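Local coordinates for type VII secretion system protein EssB (Staphylococcus aureus, PDB 4ANN) that is an integral membrane component of the type VII (Ess) secretion system, here its cytoplasmic part, and is probably required for secretion of EsxA and EsxB, at residues Met21-Pro25 against Val128-Leu132; Phe72-Lys76 against Leu146-Ala150; Arg85-Ile90 against Phe112-Pro118; Phe139-Lys144 against Ala180-Leu186. The contacts are given in a common frame with arbitrary orientation. Where two conformers were deposited one is given. Residue numbers count along the deposited sequence, not the author numbering.

Contact 1 of 4, residues Met21-Pro25 against Val128-Leu132; sequences MREIP and VVDPL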
# COMPACT_ATOMS: atom_id res chain seq x y z
N MET A 21 15.52 3.16 -3.39
CA MET A 21 16.32 2.01 -3.99
C MET A 21 15.86 0.78 -3.22
O MET A 21 15.44 0.78 -2.04
CB MET A 21 17.85 2.17 -4.03
CG MET A 21 18.73 1.21 -4.84
SD MET A 21 19.37 -0.26 -3.98
CE MET A 21 20.80 0.38 -3.07
N ARG A 22 15.90 -0.37 -3.81
CA ARG A 22 15.76 -1.67 -3.22
C ARG A 22 16.85 -2.58 -3.76
O ARG A 22 17.12 -2.60 -4.97
CB ARG A 22 14.38 -2.19 -3.62
CG ARG A 22 14.17 -3.59 -3.20
CD ARG A 22 12.85 -4.11 -3.80
NE ARG A 22 12.73 -5.47 -3.32
CZ ARG A 22 11.71 -6.25 -3.70
NH1 ARG A 22 10.80 -5.84 -4.54
NH2 ARG A 22 11.67 -7.49 -3.18
N GLU A 23 17.46 -3.42 -2.90
CA GLU A 23 18.44 -4.41 -3.33
C GLU A 23 17.90 -5.78 -3.05
O GLU A 23 17.38 -6.07 -1.97
CB GLU A 23 19.78 -4.21 -2.60
CG GLU A 23 20.82 -5.26 -3.04
CD GLU A 23 22.14 -5.08 -2.40
OE1 GLU A 23 22.67 -3.99 -2.66
OE2 GLU A 23 22.70 -5.97 -1.72
N ILE A 24 18.02 -6.65 -4.05
CA ILE A 24 17.59 -8.07 -3.97
C ILE A 24 18.79 -8.94 -4.17
O ILE A 24 19.36 -8.96 -5.27
CB ILE A 24 16.52 -8.38 -5.04
CG1 ILE A 24 15.29 -7.46 -4.87
CG2 ILE A 24 16.17 -9.88 -5.04
CD1 ILE A 24 14.35 -7.50 -6.02
N PRO A 25 19.24 -9.69 -3.16
CA PRO A 25 20.43 -10.58 -3.39
C PRO A 25 20.08 -11.65 -4.39
O PRO A 25 19.01 -12.27 -4.35
CB PRO A 25 20.71 -11.15 -2.01
CG PRO A 25 20.01 -10.27 -1.06
CD PRO A 25 18.76 -9.71 -1.75
N VAL A 128 8.10 -16.17 -6.24
CA VAL A 128 9.39 -15.81 -6.82
C VAL A 128 10.26 -14.91 -5.96
O VAL A 128 11.42 -15.19 -5.77
CB VAL A 128 9.16 -15.16 -8.20
CG1 VAL A 128 10.46 -14.62 -8.71
CG2 VAL A 128 8.59 -16.18 -9.15
N VAL A 129 9.66 -13.78 -5.50
CA VAL A 129 10.40 -12.89 -4.63
C VAL A 129 9.43 -12.17 -3.71
O VAL A 129 8.28 -11.85 -4.11
CB VAL A 129 11.30 -11.91 -5.42
CG1 VAL A 129 10.49 -10.92 -6.23
CG2 VAL A 129 12.23 -11.14 -4.48
N ASP A 130 9.86 -11.90 -2.50
CA ASP A 130 9.12 -11.16 -1.49
C ASP A 130 8.87 -9.75 -1.97
O ASP A 130 9.55 -9.26 -2.91
CB ASP A 130 9.91 -11.16 -0.17
CG ASP A 130 9.90 -12.48 0.56
OD1 ASP A 130 9.10 -13.38 0.22
OD2 ASP A 130 10.73 -12.60 1.51
N PRO A 131 7.87 -9.01 -1.42
CA PRO A 131 7.05 -9.38 -0.28
C PRO A 131 6.04 -10.49 -0.60
O PRO A 131 5.54 -10.65 -1.70
CB PRO A 131 6.30 -8.09 0.11
CG PRO A 131 6.34 -7.27 -1.15
CD PRO A 131 7.65 -7.61 -1.78
N LEU A 132 5.80 -11.23 0.49
CA LEU A 132 4.70 -12.12 0.48
C LEU A 132 3.39 -11.36 0.63
O LEU A 132 3.35 -10.34 1.32
CB LEU A 132 4.76 -13.02 1.72
CG LEU A 132 6.11 -13.75 1.94
CD1 LEU A 132 6.15 -14.44 3.29
CD2 LEU A 132 6.32 -14.66 0.72

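Contact 2 of 4, residues Phe72-Lys76 against Leu146-Ala150; sequences FDNIK and LVICA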
# COMPACT_ATOMS: atom_id res chain seq x y z
N PHE A 72 0.52 9.23 0.01
CA PHE A 72 -0.63 9.10 0.92
C PHE A 72 -0.69 10.24 1.94
O PHE A 72 -1.75 10.76 2.21
CB PHE A 72 -0.59 7.74 1.61
CG PHE A 72 -1.49 7.66 2.82
CD1 PHE A 72 -2.86 7.46 2.68
CD2 PHE A 72 -0.99 7.85 4.09
CE1 PHE A 72 -3.70 7.46 3.79
CE2 PHE A 72 -1.84 7.86 5.20
CZ PHE A 72 -3.17 7.67 5.04
N ASP A 73 0.43 10.54 2.59
CA ASP A 73 0.36 11.48 3.69
C ASP A 73 -0.12 12.86 3.28
O ASP A 73 -0.54 13.65 4.13
CB ASP A 73 1.71 11.63 4.39
CG ASP A 73 2.07 10.45 5.28
OD1 ASP A 73 1.24 9.66 5.67
OD2 ASP A 73 3.31 10.44 5.58
N ASN A 74 -0.06 13.17 1.97
CA ASN A 74 -0.57 14.48 1.51
C ASN A 74 -2.06 14.62 1.66
O ASN A 74 -2.58 15.74 1.64
CB ASN A 74 -0.18 14.66 0.02
CG ASN A 74 1.27 14.90 -0.18
OD1 ASN A 74 2.15 14.43 0.60
ND2 ASN A 74 1.56 15.59 -1.27
N ILE A 75 -2.82 13.53 1.78
CA ILE A 75 -4.27 13.63 1.82
C ILE A 75 -4.80 14.08 3.19
O ILE A 75 -5.97 14.38 3.32
CB ILE A 75 -4.98 12.33 1.39
CG1 ILE A 75 -5.04 11.25 2.44
CG2 ILE A 75 -4.42 11.81 0.06
CD1 ILE A 75 -5.95 10.08 2.05
N LYS A 76 -3.95 14.13 4.20
CA LYS A 76 -4.41 14.40 5.56
C LYS A 76 -5.00 15.79 5.71
O LYS A 76 -5.85 16.00 6.58
CB LYS A 76 -3.28 14.19 6.55
CG LYS A 76 -2.78 12.76 6.59
CD LYS A 76 -1.65 12.49 7.56
CE LYS A 76 -1.17 11.09 7.55
NZ LYS A 76 -0.08 10.87 8.52
N LEU A 146 -4.74 3.34 7.91
CA LEU A 146 -4.67 4.44 6.97
C LEU A 146 -5.82 5.42 7.14
O LEU A 146 -5.65 6.64 7.10
CB LEU A 146 -4.62 3.95 5.51
CG LEU A 146 -3.34 3.20 5.09
CD1 LEU A 146 -3.51 2.67 3.68
CD2 LEU A 146 -2.12 4.06 5.16
N VAL A 147 -7.05 4.90 7.32
CA VAL A 147 -8.20 5.77 7.52
C VAL A 147 -8.00 6.63 8.77
O VAL A 147 -8.23 7.84 8.78
CB VAL A 147 -9.49 4.94 7.60
CG1 VAL A 147 -10.66 5.82 8.06
CG2 VAL A 147 -9.80 4.26 6.27
N ILE A 148 -7.59 5.99 9.88
CA ILE A 148 -7.38 6.71 11.13
C ILE A 148 -6.34 7.78 10.95
O ILE A 148 -6.50 8.93 11.39
CB ILE A 148 -7.01 5.70 12.25
CG1 ILE A 148 -8.22 4.83 12.58
CG2 ILE A 148 -6.46 6.43 13.46
CD1 ILE A 148 -7.92 3.65 13.46
N CYS A 149 -5.21 7.44 10.31
CA CYS A 149 -4.15 8.41 10.08
C CYS A 149 -4.59 9.56 9.22
O CYS A 149 -4.21 10.71 9.44
CB CYS A 149 -2.93 7.72 9.48
SG CYS A 149 -2.05 6.63 10.61
N ALA A 150 -5.41 9.29 8.20
CA ALA A 150 -5.88 10.35 7.31
C ALA A 150 -6.72 11.37 8.09
O ALA A 150 -6.71 12.54 7.69
CB ALA A 150 -6.67 9.77 6.15
O HOH W 1 -6.02 14.92 9.20

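Contact 3 of 4, residues Arg85-Ile90 against Phe112-Pro118; sequences RYLLNI and FTRDGLP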
# COMPACT_ATOMS: atom_id res chain seq x y z
N ARG A 85 -12.91 10.29 -0.79
CA ARG A 85 -12.82 9.74 -2.14
C ARG A 85 -11.52 8.94 -2.30
O ARG A 85 -11.52 7.81 -2.81
CB ARG A 85 -12.95 10.82 -3.17
CG ARG A 85 -12.93 10.29 -4.59
CD ARG A 85 -13.33 11.33 -5.62
NE ARG A 85 -12.37 12.43 -5.81
CZ ARG A 85 -11.33 12.40 -6.59
NH1 ARG A 85 -11.00 11.29 -7.23
NH2 ARG A 85 -10.58 13.48 -6.71
N TYR A 86 -10.40 9.55 -1.90
CA TYR A 86 -9.12 8.90 -1.98
C TYR A 86 -9.08 7.65 -1.12
O TYR A 86 -8.61 6.57 -1.57
CB TYR A 86 -8.00 9.86 -1.57
CG TYR A 86 -7.54 10.80 -2.69
CD1 TYR A 86 -8.39 11.66 -3.38
CD2 TYR A 86 -6.20 10.83 -3.07
CE1 TYR A 86 -7.95 12.49 -4.37
CE2 TYR A 86 -5.75 11.67 -4.06
CZ TYR A 86 -6.63 12.49 -4.74
OH TYR A 86 -6.21 13.32 -5.74
N LEU A 87 -9.56 7.73 0.11
CA LEU A 87 -9.58 6.56 1.00
C LEU A 87 -10.41 5.42 0.43
O LEU A 87 -9.98 4.26 0.48
CB LEU A 87 -10.08 6.95 2.37
CG LEU A 87 -9.16 7.78 3.24
CD1 LEU A 87 -9.91 8.30 4.45
CD2 LEU A 87 -7.94 6.99 3.64
N LEU A 88 -11.58 5.73 -0.12
CA LEU A 88 -12.43 4.73 -0.74
C LEU A 88 -11.72 4.07 -1.90
O LEU A 88 -11.83 2.86 -2.12
CB LEU A 88 -13.73 5.35 -1.16
CG LEU A 88 -14.76 5.55 -0.02
CD1 LEU A 88 -15.80 6.58 -0.38
CD2 LEU A 88 -15.43 4.20 0.30
N ASN A 89 -10.97 4.84 -2.67
CA ASN A 89 -10.28 4.28 -3.83
C ASN A 89 -9.16 3.35 -3.49
O ASN A 89 -8.74 2.57 -4.37
CB ASN A 89 -9.77 5.41 -4.74
CG ASN A 89 -10.87 6.13 -5.51
OD1 ASN A 89 -11.98 5.63 -5.65
ND2 ASN A 89 -10.53 7.28 -6.03
N ILE A 90 -8.63 3.37 -2.27
CA ILE A 90 -7.50 2.49 -1.90
C ILE A 90 -7.83 1.03 -2.18
O ILE A 90 -6.97 0.24 -2.54
CB ILE A 90 -7.09 2.71 -0.45
CG1 ILE A 90 -6.48 4.10 -0.26
CG2 ILE A 90 -6.18 1.59 0.06
CD1 ILE A 90 -6.24 4.49 1.19
N PHE A 112 -0.97 8.20 -5.00
CA PHE A 112 -2.18 8.39 -5.78
C PHE A 112 -1.89 9.06 -7.09
O PHE A 112 -1.04 9.97 -7.17
CB PHE A 112 -3.22 9.21 -5.00
CG PHE A 112 -3.75 8.50 -3.79
CD1 PHE A 112 -4.81 7.65 -3.89
CD2 PHE A 112 -3.17 8.72 -2.53
CE1 PHE A 112 -5.35 7.01 -2.76
CE2 PHE A 112 -3.72 8.08 -1.43
CZ PHE A 112 -4.78 7.23 -1.52
N THR A 113 -2.61 8.62 -8.12
CA THR A 113 -2.55 9.33 -9.40
C THR A 113 -3.30 10.64 -9.32
O THR A 113 -3.97 10.96 -8.33
CB THR A 113 -3.18 8.45 -10.49
OG1 THR A 113 -4.58 8.39 -10.26
CG2 THR A 113 -2.61 7.06 -10.56
N ARG A 114 -3.24 11.44 -10.39
CA ARG A 114 -3.98 12.69 -10.45
C ARG A 114 -5.49 12.49 -10.37
O ARG A 114 -6.20 13.43 -10.00
CB ARG A 114 -3.63 13.44 -11.75
CG ARG A 114 -2.30 14.16 -11.65
CD ARG A 114 -1.84 14.67 -12.99
NE ARG A 114 -0.37 14.68 -13.11
CZ ARG A 114 0.35 15.66 -12.58
NH1 ARG A 114 -0.20 16.69 -11.91
NH2 ARG A 114 1.68 15.68 -12.68
N ASP A 115 -5.99 11.31 -10.70
CA ASP A 115 -7.39 10.94 -10.52
C ASP A 115 -7.73 10.40 -9.15
O ASP A 115 -8.90 10.09 -8.90
CB ASP A 115 -7.84 9.95 -11.57
CG ASP A 115 -8.32 10.70 -12.80
OD1 ASP A 115 -9.28 11.54 -12.73
OD2 ASP A 115 -7.66 10.58 -13.85
N GLY A 116 -6.74 10.27 -8.25
CA GLY A 116 -7.03 9.72 -6.93
C GLY A 116 -7.08 8.22 -6.86
O GLY A 116 -7.66 7.66 -5.92
N LEU A 117 -6.48 7.55 -7.82
CA LEU A 117 -6.39 6.08 -7.79
C LEU A 117 -5.07 5.67 -7.18
O LEU A 117 -4.05 6.30 -7.35
CB LEU A 117 -6.51 5.48 -9.19
CG LEU A 117 -7.87 5.74 -9.90
CD1 LEU A 117 -7.81 5.07 -11.26
CD2 LEU A 117 -9.02 5.21 -9.08
N PRO A 118 -5.09 4.56 -6.37
CA PRO A 118 -3.91 4.16 -5.60
C PRO A 118 -2.90 3.42 -6.47
O PRO A 118 -3.22 2.63 -7.36
CB PRO A 118 -4.50 3.23 -4.57
CG PRO A 118 -5.66 2.56 -5.28
CD PRO A 118 -6.25 3.72 -6.07
O HOH W 2 -7.96 13.62 -7.82
O HOH W 3 -3.68 13.02 -6.40

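Contact 4 of 4, residues Phe139-Lys144 against Ala180-Leu186; sequences FLTRYK and AATLDLL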
# COMPACT_ATOMS: atom_id res chain seq x y z
N PHE A 139 -4.65 -6.98 5.70
CA PHE A 139 -5.00 -5.91 4.77
C PHE A 139 -6.06 -4.99 5.40
O PHE A 139 -5.96 -3.74 5.35
CB PHE A 139 -5.54 -6.52 3.46
CG PHE A 139 -5.93 -5.45 2.44
CD1 PHE A 139 -4.99 -4.85 1.65
CD2 PHE A 139 -7.25 -5.01 2.33
CE1 PHE A 139 -5.28 -3.88 0.70
CE2 PHE A 139 -7.55 -4.03 1.40
CZ PHE A 139 -6.61 -3.40 0.64
N LEU A 140 -7.05 -5.57 6.04
CA LEU A 140 -8.09 -4.77 6.69
C LEU A 140 -7.52 -3.95 7.82
O LEU A 140 -7.88 -2.77 7.95
CB LEU A 140 -9.22 -5.68 7.16
CG LEU A 140 -10.37 -4.96 7.83
CD1 LEU A 140 -10.96 -3.88 6.88
CD2 LEU A 140 -11.44 -5.97 8.25
N THR A 141 -6.67 -4.52 8.67
CA THR A 141 -6.08 -3.73 9.75
C THR A 141 -5.30 -2.55 9.19
O THR A 141 -5.37 -1.43 9.71
CB THR A 141 -5.16 -4.64 10.58
OG1 THR A 141 -5.98 -5.60 11.24
CG2 THR A 141 -4.40 -3.87 11.64
N ARG A 142 -4.49 -2.81 8.17
CA ARG A 142 -3.69 -1.73 7.55
C ARG A 142 -4.59 -0.66 6.93
O ARG A 142 -4.31 0.55 7.04
CB ARG A 142 -2.71 -2.34 6.58
CG ARG A 142 -1.60 -3.10 7.24
CD ARG A 142 -0.76 -3.92 6.25
NE ARG A 142 0.40 -4.43 6.95
CZ ARG A 142 1.56 -3.81 7.06
NH1 ARG A 142 1.87 -2.66 6.43
NH2 ARG A 142 2.50 -4.37 7.78
N TYR A 143 -5.67 -1.06 6.26
CA TYR A 143 -6.60 -0.09 5.68
C TYR A 143 -7.23 0.77 6.77
O TYR A 143 -7.31 2.00 6.65
CB TYR A 143 -7.61 -0.87 4.82
CG TYR A 143 -8.40 -0.08 3.84
CD1 TYR A 143 -8.43 1.29 3.68
CD2 TYR A 143 -9.19 -0.79 2.96
CE1 TYR A 143 -9.23 1.91 2.74
CE2 TYR A 143 -9.99 -0.19 2.00
CZ TYR A 143 -9.97 1.18 1.87
OH TYR A 143 -10.78 1.79 0.91
N LYS A 144 -7.66 0.15 7.87
CA LYS A 144 -8.19 0.87 8.99
C LYS A 144 -7.20 1.90 9.52
O LYS A 144 -7.55 3.04 9.83
CB LYS A 144 -8.60 -0.09 10.11
CG LYS A 144 -9.82 -0.93 9.80
CD LYS A 144 -10.07 -2.02 10.81
CE LYS A 144 -11.40 -2.68 10.62
NZ LYS A 144 -11.61 -3.78 11.63
N ALA A 180 -15.24 -2.02 12.34
CA ALA A 180 -15.82 -2.51 11.07
C ALA A 180 -15.43 -3.92 10.83
O ALA A 180 -14.24 -4.27 10.86
CB ALA A 180 -15.37 -1.64 9.90
N ALA A 181 -16.38 -4.81 10.63
CA ALA A 181 -16.06 -6.22 10.79
C ALA A 181 -15.33 -6.77 9.59
O ALA A 181 -14.63 -7.74 9.81
CB ALA A 181 -17.30 -7.05 11.06
N THR A 182 -15.61 -6.20 8.43
CA THR A 182 -15.07 -6.70 7.17
C THR A 182 -14.71 -5.50 6.29
O THR A 182 -15.11 -4.36 6.54
CB THR A 182 -16.01 -7.57 6.36
OG1 THR A 182 -17.08 -6.72 6.00
CG2 THR A 182 -16.60 -8.73 7.17
N LEU A 183 -13.99 -5.80 5.22
CA LEU A 183 -13.66 -4.79 4.25
C LEU A 183 -14.88 -4.13 3.66
O LEU A 183 -14.98 -2.89 3.55
CB LEU A 183 -12.79 -5.45 3.19
CG LEU A 183 -12.29 -4.63 2.05
CD1 LEU A 183 -11.48 -3.47 2.53
CD2 LEU A 183 -11.38 -5.43 1.08
N ASP A 184 -15.88 -4.92 3.28
CA ASP A 184 -17.10 -4.33 2.76
C ASP A 184 -17.78 -3.40 3.75
O ASP A 184 -18.32 -2.37 3.36
CB ASP A 184 -18.13 -5.40 2.36
CG ASP A 184 -17.71 -6.06 1.03
OD1 ASP A 184 -16.85 -5.48 0.32
OD2 ASP A 184 -18.16 -7.16 0.71
N LEU A 185 -17.84 -3.67 5.02
CA LEU A 185 -18.44 -2.87 6.06
C LEU A 185 -17.56 -1.66 6.30
O LEU A 185 -18.13 -0.60 6.60
CB LEU A 185 -18.74 -3.64 7.35
CG LEU A 185 -19.85 -4.69 7.23
CD1 LEU A 185 -19.82 -5.67 8.38
CD2 LEU A 185 -21.18 -3.98 7.12
N LEU A 186 -16.25 -1.72 6.18
CA LEU A 186 -15.44 -0.50 6.25
C LEU A 186 -15.79 0.42 5.09
O LEU A 186 -15.97 1.63 5.29
CB LEU A 186 -13.94 -0.82 6.25
CG LEU A 186 -13.03 0.37 6.29
CD1 LEU A 186 -13.26 1.24 7.53
CD2 LEU A 186 -11.56 -0.06 6.23

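Contact 1 of 4, residues Met21-Pro25 against Val128-Leu132
Strand 21-25 runs extended past an irregular piece of chain, residues 128-132, in which Val128 and Val129 make a classic beta bulge and a cis peptide bond precedes Pro131. The backbones stay well apart: the nearest alpha carbons, CA of Ile24 and CA of Val129, are 8.7 Å from each other, so the gap is bridged by side chains. Arg22 and Ile24, two positions apart on a strand, direct their CA-to-CB bonds to the same side, toward the loop. With every side-chain torsion near 180°, Arg22 reaches to full length, and Arg22 NH2 donates a 2.8 Å hydrogen bond to Asp130 O, while its NH1 donates to Arg123 O. Val129 lies beside this arm, its CG2 at 3.9 Å from Arg22 NH2, and a beta-branched pair closes the other part of the contact, with Ile24 CG2 4.2 Å from Val129 CG2. The strand itself hydrogen-bonds to strand 58-63, so the contact ties an outermost strand of the N-terminal sheet to the connection leading into helix 136-151. Across these segments the arginine binds a single main-chain oxygen, Asp130 O, and makes no pair with the Asp130 carboxylate, whose end leads away: a small surface bridge that depends on backbone shape.

Contact 2 of 4, residues Phe72-Lys76 against Leu146-Ala150
Phe72, Ala150 and Lys76 carry most of this buried contact between a 3-10 segment and helix 136-151. The flat ring of Phe72 lies against the helix: Leu146 CD2 sits over one face in a CH-pi contact, 3.8 Å from the ring centroid, Cys149 CB meets the edge at 4.4 Å from CE2, and Phe72 CZ comes within 4.2 Å of Ala150 CB. A small methyl at Ala150 permits a close approach, with Lys76 CA only 4.7 Å from Ala150 CA, and Ile75 CD1 lies 4.2 Å from Ala150 CB. Lys76 lays its aliphatic arm along the helix, its CE 3.6 Å from Cys149 O, and carries its charge to a long salt bridge, Lys76 NZ to Asp73 OD1 at 3.4 Å. Water 1 donates to Lys76 O (2.8 Å) and to Ala150 O (2.9 Å), two carbonyls that also accept from Lys83. Leu87 of helix 80-89 packs on Ile75 and Ala150, helix 157-162 covers Cys149, and Phe72 pairs through its backbone with Leu110, linking the strands to the helices.

Contact 3 of 4, residues Arg85-Ile90 against Phe112-Pro118
Two hydrogen bonds to consecutive carbonyls hold the hairpin tip on the helix: Arg85 NH1 to Asp115 O and Asn89 ND2 to Gly116 O, both 2.9 Å. One helical turn separates the donors, so they reach the tip together; Arg85 also forms a salt bridge with Glu82. Water 2 joins Arg85 NH2, Tyr86 OH and Arg114 O, and water 3 links Tyr86 OH with Thr113 O. The tip is a type I turn with a G1 bulge at Gly116, whose positive phi of 82° suits glycine. Its bare CA rests over the Tyr86 ring, 3.8 Å from the centroid; a CB would fall 2.9 Å from Arg85 NH1. Further in, Tyr86 CD2 lies 3.5 Å from Phe112 CG, Ile90 CG1 meets the edge of that phenylalanine at 3.8 Å from CZ, and the compact Pro118 ring brings CG to 3.2 Å from Asn89 O. The hairpin joins strands 110-112 and 118-120, with strand 70-71 beyond; Leu87 and Ile90 pack on helix 136-151, and Leu88 on helix 183-192.

Contact 4 of 4, residues Phe139-Lys144 against Ala180-Leu186
Leu140, Tyr143, Leu183 and Leu186 form the apolar centre where two helices meet. Leu140 CD1 lies 3.9 Å from both Leu183 CA and Leu186 CD2; the backbones are close here, Leu140 CA 6.1 Å from Leu183 CA. Tyr143 offers a face and an edge: Leu186 CD2 stands over the ring, 4.2 Å from its centroid in a CH-pi contact, and Leu183 CD1 approaches the edge, 3.6 Å from Tyr143 CD2. Phe139 extends the patch, its CE2 4.1 Å from Leu183 CD2. Spacings of three and four residues put these side chains on one flank of each helix, as in helix-helix packing; this helical part is consistent with the kinase-like fold suggested by the protein's family. Thr182 is the N-cap of helix 183-192, its OG1 accepting from Leu185 N at 3.3 Å, and the turn before it covers Leu140, whose CD2 is 4.0 Å from Ala181 O. On the inner side Tyr143 OH hydrogen-bonds to Leu87 O of helix 80-89, so the buried hydroxyl is satisfied. Lys144 stretches its methylenes past Leu186, CG 4.1 Å from CD2, and NZ donates to Ala180 O at 2.8 Å and to Ile178 O, carbonyls just after helix 172-179 and in its last turn.

In the fold
From the N terminus, contact 1 opens at strand 21-25, and contacts 2 and 3 open within its loop. Contact 3, the shortest-range, closes first, nested inside both, and joins helix 80-89 to the 112-118 hairpin. Contact 1 then closes at 128-132 while contact 2 is still open, so these two cross; contact 2 also crosses contact 4, which opens on helix 136-151 before contact 2 closes there. Contact 4 closes last, at 180-186, in series with contacts 1 and 3. Contacts 2 and 4 share helix 136-151, tying it to the 3-10 segment before helix 80-89 and to the start of helix 183-192. Contact 1 stands apart, 26-27 Å between centres, joining the N-terminal sheet to the loop before helix 136-151.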